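Long-range contacts in putative TIM-barrel metal-dependent hydrolase (Mycobacterium avium subsp. paratuberculosis S397, PDB 4DZI), which is probably a metal-dependent hydrolase of the amidohydrolase superfamily, holding two cadmium ions side by side in its TIM-barrel active site: residues V9-N14 / I351-D356; R206-R211 / A273-H278. One frame throughout, in Å; residues are numbered along the deposited sequence.

Contact 1 of 2, residues V9-N14 / I351-D356; sequences VIDVDN and ILFGSD. With CD (cadmium ion), chain Q; CD (cadmium ion), chain P.
Asp13 and Asp356 meet over a cadmium ion: Asp13 chelates it with both oxygens, OD1 at 2.2 Å from the metal, and Asp356 OD1 joins them. That same Asp356 OD1 also binds the second cadmium ion, which Asp356 OD2 grips too, so one carboxylate bridges the pair. The two side chains run alongside each other and point the same way, their carboxylate planes 36° apart. His15, His230 and Glu293 complete the first site; Glu293, His359 and Glu361 add to the second. This is the binuclear centre of an amidohydrolase TIM barrel, its ligands here coming from strand 9-15 and a loop more than 300 residues later.

Behind the metals, Asp11 clamps Ser355. Its OD1 takes Ser355 N at 2.9 Å on the syn side and Asp13 N on the anti side, from opposite faces of the carboxylate, the latter an Asx turn. Asp11 OD2 accepts a hydrogen bond from Ser355 OG at 2.5 Å through its syn lone pair; aspartate suits the place because its two oxygens serve all three donors. Val12 N adds a nearly straight bond to Phe353 O (177°).

Farther out, Gly354, with no side chain, lets its CA come within 4.5 Å of Asp13 CA. Phe353, its ring swung anti to the backbone N (chi1 151°), has Asp11 OD1 above one face, offset toward the rim, while its CE2 meets Val9 CG2 at 3.5 Å. Val12 CG2 rests on Leu352 CB at 3.9 Å.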
loop_
_atom_site.group_PDB
_atom_site.type_symbol
_atom_site.label_atom_id
_atom_site.label_comp_id
_atom_site.label_asym_id
_atom_site.label_seq_id
_atom_site.Cartn_x
_atom_site.Cartn_y
_atom_site.Cartn_z
ATOM N N VAL C 9 -5.642 27.855 -20.991
ATOM C CA VAL C 9 -5.229 26.529 -20.551
ATOM C C VAL C 9 -6.387 25.553 -20.578
ATOM O O VAL C 9 -7.555 25.941 -20.707
ATOM C CB VAL C 9 -4.590 26.592 -19.154
ATOM C CG1 VAL C 9 -3.390 27.540 -19.173
ATOM C CG2 VAL C 9 -5.592 27.045 -18.094
ATOM N N ILE C 10 -6.079 24.256 -20.458
ATOM C CA ILE C 10 -7.096 23.223 -20.372
ATOM C C ILE C 10 -6.863 22.587 -18.985
ATOM O O ILE C 10 -5.812 22.030 -18.759
ATOM C CB ILE C 10 -6.888 22.152 -21.457
ATOM C CG1 ILE C 10 -6.824 22.800 -22.852
ATOM C CG2 ILE C 10 -7.961 21.047 -21.336
ATOM C CD1 ILE C 10 -8.123 23.384 -23.334
ATOM N N ASP C 11 -7.814 22.739 -18.077
ATOM C CA ASP C 11 -7.667 22.304 -16.669
ATOM C C ASP C 11 -8.369 20.965 -16.514
ATOM O O ASP C 11 -9.608 20.894 -16.636
ATOM C CB ASP C 11 -8.331 23.369 -15.782
ATOM C CG ASP C 11 -7.971 23.222 -14.313
ATOM O OD1 ASP C 11 -7.703 22.080 -13.898
ATOM O OD2 ASP C 11 -7.975 24.245 -13.575
ATOM N N VAL C 12 -7.623 19.880 -16.253
ATOM C CA VAL C 12 -8.271 18.561 -16.208
ATOM C C VAL C 12 -8.879 18.225 -14.837
ATOM O O VAL C 12 -9.430 17.141 -14.644
ATOM C CB VAL C 12 -7.331 17.417 -16.665
ATOM C CG1 VAL C 12 -6.716 17.736 -18.059
ATOM C CG2 VAL C 12 -6.230 17.136 -15.641
ATOM N N ASP C 13 -8.807 19.162 -13.897
ATOM C CA ASP C 13 -9.386 18.876 -12.576
ATOM C C ASP C 13 -10.098 20.100 -12.056
ATOM O O ASP C 13 -9.492 20.978 -11.429
ATOM C CB ASP C 13 -8.312 18.486 -11.557
ATOM C CG ASP C 13 -8.901 17.915 -10.294
ATOM O OD1 ASP C 13 -10.160 17.892 -10.150
ATOM O OD2 ASP C 13 -8.083 17.529 -9.427
ATOM N N ASN C 14 -11.412 20.117 -12.307
ATOM C CA ASN C 14 -12.261 21.138 -11.703
ATOM C C ASN C 14 -13.478 20.457 -11.108
ATOM O O ASN C 14 -13.819 19.343 -11.466
ATOM C CB ASN C 14 -12.711 22.160 -12.771
ATOM C CG ASN C 14 -11.915 23.457 -12.756
ATOM O OD1 ASN C 14 -12.493 24.542 -12.954
ATOM N ND2 ASN C 14 -10.593 23.368 -12.628
ATOM N N ILE C 351 2.078 14.302 -18.723
ATOM C CA ILE C 351 1.860 15.112 -17.514
ATOM C C ILE C 351 0.766 16.145 -17.790
ATOM O O ILE C 351 0.854 16.902 -18.760
ATOM C CB ILE C 351 3.162 15.799 -17.085
ATOM C CG1 ILE C 351 4.200 14.744 -16.698
ATOM C CG2 ILE C 351 2.922 16.753 -15.926
ATOM C CD1 ILE C 351 5.544 15.359 -16.317
ATOM N N LEU C 352 -0.266 16.130 -16.950
ATOM C CA LEU C 352 -1.377 17.058 -17.108
ATOM C C LEU C 352 -1.488 18.092 -16.017
ATOM O O LEU C 352 -1.453 17.784 -14.817
ATOM C CB LEU C 352 -2.698 16.283 -17.157
ATOM C CG LEU C 352 -2.897 15.292 -18.304
ATOM C CD1 LEU C 352 -4.138 14.440 -18.150
ATOM C CD2 LEU C 352 -2.993 16.112 -19.595
ATOM N N PHE C 353 -1.710 19.336 -16.411
ATOM C CA PHE C 353 -2.147 20.344 -15.454
ATOM C C PHE C 353 -3.598 20.175 -15.000
ATOM O O PHE C 353 -4.515 20.068 -15.821
ATOM C CB PHE C 353 -1.932 21.730 -16.073
ATOM C CG PHE C 353 -2.890 22.773 -15.589
ATOM C CD1 PHE C 353 -2.857 23.237 -14.281
ATOM C CD2 PHE C 353 -3.830 23.296 -16.471
ATOM C CE1 PHE C 353 -3.751 24.223 -13.865
ATOM C CE2 PHE C 353 -4.732 24.266 -16.060
ATOM C CZ PHE C 353 -4.672 24.753 -14.771
ATOM N N GLY C 354 -3.783 20.114 -13.677
ATOM C CA GLY C 354 -5.135 20.131 -13.095
ATOM C C GLY C 354 -5.024 20.944 -11.796
ATOM O O GLY C 354 -4.084 20.765 -11.028
ATOM N N SER C 355 -5.968 21.842 -11.554
ATOM C CA SER C 355 -5.891 22.728 -10.397
ATOM C C SER C 355 -6.724 22.260 -9.197
ATOM O O SER C 355 -6.432 22.661 -8.058
ATOM C CB SER C 355 -6.430 24.118 -10.778
ATOM O OG SER C 355 -7.813 24.007 -11.075
ATOM N N ASP C 356 -7.750 21.443 -9.448
ATOM C CA ASP C 356 -8.704 20.999 -8.426
ATOM C C ASP C 356 -9.533 22.146 -7.912
ATOM O O ASP C 356 -10.065 22.092 -6.812
ATOM C CB ASP C 356 -7.985 20.326 -7.242
ATOM C CG ASP C 356 -8.925 19.483 -6.373
ATOM O OD1 ASP C 356 -9.914 18.907 -6.855
ATOM O OD2 ASP C 356 -8.606 19.365 -5.174
HETATM CD CD CD Q . -10.230 16.992 -8.114
HETATM CD CD CD P . -10.218 17.852 -4.391
HETATM O O HOH W 1 -3.966 20.026 -18.669
HETATM O O HOH W 2 -11.589 15.863 -3.810
#

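Contact 2 of 2, residues R206-R211 / A273-H278; sequences RSLGDR and ASMIVH
Ser207 and Ser274 face each other with matching first torsions: each hydroxyl stands anti to its own backbone nitrogen (chi1 172° in both), which extends the two oxygens toward each other between loop and helix. His278 has its ring anti to its carbonyl carbon instead, beside the backbone N (chi1 -75°), and chi2 of 161° turns the ND1 edge to Ser207 OG.

Ser274 and His278 converge on Ser207 OG. It is hydrogen-bonded to His278 ND1 at 2.6 Å, approaching the imidazole at its edge and near the ring plane, and to Ser274 OG at 2.7 Å. In either pair the proton could come from either partner. A third bond arrives from its own loop, Gly209 N donating to Ser207 OG at 3.1 Å. Serine suits this place because its short hydroxyl can both give and accept, and three bonds tie down a buried oxygen. The far nitrogen of the imidazole, His278 NE2, is hydrogen-bonded to Asp256 of the second subunit, so the ring connects the loop to the dimer partner.

Apolar contact continues beside this cluster. Leu208 CB lies 3.7 Å from Met275 SD, the bend at chi2 carrying the sulfur toward the leucine. Trp243 of the second subunit packs on both Leu208 and Ser274. Gly209 CA comes within 3.8 Å of His278 CB, so the backbones pass closely (4.9 Å from Gly209 CA to His278 CA), an approach that the lack of a side chain permits.

The loop folds as a type I beta turn from Ser207 to Asp210, closed by Asp210 N to Ser207 O, with an ST turn nested at its start; it is fastened to the C-terminal end of helix 266-277, where His278 leaves the helical conformation.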
loop_
_atom_site.group_PDB
_atom_site.type_symbol
_atom_site.label_atom_id
_atom_site.label_comp_id
_atom_site.label_asym_id
_atom_site.label_seq_id
_atom_site.Cartn_x
_atom_site.Cartn_y
_atom_site.Cartn_z
ATOM N N ARG C 206 -14.766 -7.664 -8.143
ATOM C CA ARG C 206 -13.972 -7.984 -9.338
ATOM C C ARG C 206 -12.807 -6.994 -9.572
ATOM O O ARG C 206 -12.856 -5.810 -9.197
ATOM C CB ARG C 206 -14.845 -8.033 -10.607
ATOM C CG ARG C 206 -15.924 -9.114 -10.640
ATOM C CD ARG C 206 -16.613 -9.083 -11.996
ATOM N NE ARG C 206 -17.468 -7.903 -12.202
ATOM C CZ ARG C 206 -18.672 -7.710 -11.652
ATOM N NH1 ARG C 206 -19.199 -8.587 -10.791
ATOM N NH2 ARG C 206 -19.355 -6.596 -11.916
ATOM N N SER C 207 -11.747 -7.504 -10.179
ATOM C CA SER C 207 -10.671 -6.689 -10.730
ATOM C C SER C 207 -11.240 -5.804 -11.846
ATOM O O SER C 207 -12.165 -6.203 -12.543
ATOM C CB SER C 207 -9.628 -7.634 -11.325
ATOM O OG SER C 207 -8.646 -6.931 -12.024
ATOM N N LEU C 208 -10.687 -4.601 -12.007
ATOM C CA LEU C 208 -11.060 -3.748 -13.142
ATOM C C LEU C 208 -10.820 -4.478 -14.461
ATOM O O LEU C 208 -11.544 -4.268 -15.428
ATOM C CB LEU C 208 -10.288 -2.428 -13.083
ATOM C CG LEU C 208 -10.917 -1.473 -12.052
ATOM C CD1 LEU C 208 -9.914 -0.397 -11.650
ATOM C CD2 LEU C 208 -12.165 -0.818 -12.640
ATOM N N GLY C 209 -9.821 -5.355 -14.477
ATOM C CA GLY C 209 -9.482 -6.180 -15.655
ATOM C C GLY C 209 -10.174 -7.528 -15.808
ATOM O O GLY C 209 -9.730 -8.332 -16.632
ATOM N N ASP C 210 -11.234 -7.770 -15.040
ATOM C CA ASP C 210 -12.107 -8.930 -15.240
ATOM C C ASP C 210 -12.578 -8.999 -16.692
ATOM O O ASP C 210 -12.958 -8.001 -17.268
ATOM C CB ASP C 210 -13.301 -8.875 -14.308
ATOM C CG ASP C 210 -13.982 -10.226 -14.184
ATOM O OD1 ASP C 210 -14.858 -10.532 -15.025
ATOM O OD2 ASP C 210 -13.632 -10.974 -13.237
ATOM N N ARG C 211 -12.563 -10.177 -17.299
ATOM C CA ARG C 211 -12.974 -10.264 -18.684
ATOM C C ARG C 211 -14.421 -9.859 -18.931
ATOM O O ARG C 211 -14.765 -9.463 -20.052
ATOM C CB ARG C 211 -12.754 -11.694 -19.211
ATOM C CG ARG C 211 -11.331 -12.199 -19.028
ATOM C CD ARG C 211 -10.332 -11.389 -19.838
ATOM N NE ARG C 211 -10.642 -11.381 -21.272
ATOM C CZ ARG C 211 -10.270 -12.344 -22.117
ATOM N NH1 ARG C 211 -9.587 -13.385 -21.674
ATOM N NH2 ARG C 211 -10.574 -12.270 -23.409
ATOM N N ALA C 273 -2.527 -1.088 -11.243
ATOM C CA ALA C 273 -2.057 -2.482 -11.267
ATOM C C ALA C 273 -3.128 -3.412 -11.814
ATOM O O ALA C 273 -2.837 -4.305 -12.634
ATOM C CB ALA C 273 -1.619 -2.929 -9.881
ATOM N N SER C 274 -4.352 -3.284 -11.308
ATOM C CA SER C 274 -5.447 -4.111 -11.768
ATOM C C SER C 274 -5.635 -3.978 -13.267
ATOM O O SER C 274 -5.756 -4.977 -13.980
ATOM C CB SER C 274 -6.715 -3.717 -11.013
ATOM O OG SER C 274 -7.841 -4.372 -11.563
ATOM N N MET C 275 -5.687 -2.732 -13.752
ATOM C CA MET C 275 -5.859 -2.490 -15.184
ATOM C C MET C 275 -4.751 -3.123 -16.002
ATOM O O MET C 275 -5.013 -3.795 -17.022
ATOM C CB MET C 275 -5.891 -0.979 -15.475
ATOM C CG MET C 275 -7.131 -0.306 -14.895
ATOM S SD MET C 275 -8.671 -0.595 -15.800
ATOM C CE MET C 275 -8.351 0.309 -17.304
ATOM N N ILE C 276 -3.516 -2.878 -15.589
ATOM C CA ILE C 276 -2.377 -3.297 -16.387
ATOM C C ILE C 276 -2.136 -4.789 -16.290
ATOM O O ILE C 276 -2.056 -5.476 -17.330
ATOM C CB ILE C 276 -1.085 -2.550 -16.027
ATOM C CG1 ILE C 276 -1.235 -1.056 -16.368
ATOM C CG2 ILE C 276 0.093 -3.112 -16.821
ATOM C CD1 ILE C 276 -0.197 -0.150 -15.738
ATOM N N VAL C 277 -1.992 -5.288 -15.061
ATOM C CA VAL C 277 -1.629 -6.712 -14.861
ATOM C C VAL C 277 -2.671 -7.651 -15.443
ATOM O O VAL C 277 -2.324 -8.685 -16.023
ATOM C CB VAL C 277 -1.387 -7.012 -13.359
ATOM C CG1 VAL C 277 -1.269 -8.514 -13.113
ATOM C CG2 VAL C 277 -0.150 -6.267 -12.880
ATOM N N HIS C 278 -3.932 -7.284 -15.335
ATOM C CA HIS C 278 -4.982 -8.122 -15.843
ATOM C C HIS C 278 -5.304 -7.863 -17.303
ATOM O O HIS C 278 -6.295 -8.282 -17.783
ATOM C CB HIS C 278 -6.225 -8.112 -14.963
ATOM C CG HIS C 278 -6.084 -8.912 -13.705
ATOM N ND1 HIS C 278 -6.909 -8.745 -12.626
ATOM C CD2 HIS C 278 -5.215 -9.886 -13.359
ATOM C CE1 HIS C 278 -6.568 -9.587 -11.676
ATOM N NE2 HIS C 278 -5.537 -10.287 -12.089
#

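How the contacts relate
Contact 2 is nested within the long loop of chain that contact 1 closes: strand 9-15 comes first, then 206-211, helix 266-277, and finally the 351-356 loop. Their centres are 27 Å apart, on opposite sides of the centre of the chain, and the nearest atoms are about 15 Å apart, so they do not touch. They share no helix or strand. Contact 1 joins early and late parts of the amidohydrolase fold in the buried interior of the chain, at the metals. Contact 2 joins the loop between strand 192-193 and helix 214-223 to a helix beside the second subunit. One thus belongs to the metal site, the other to the dimer interface.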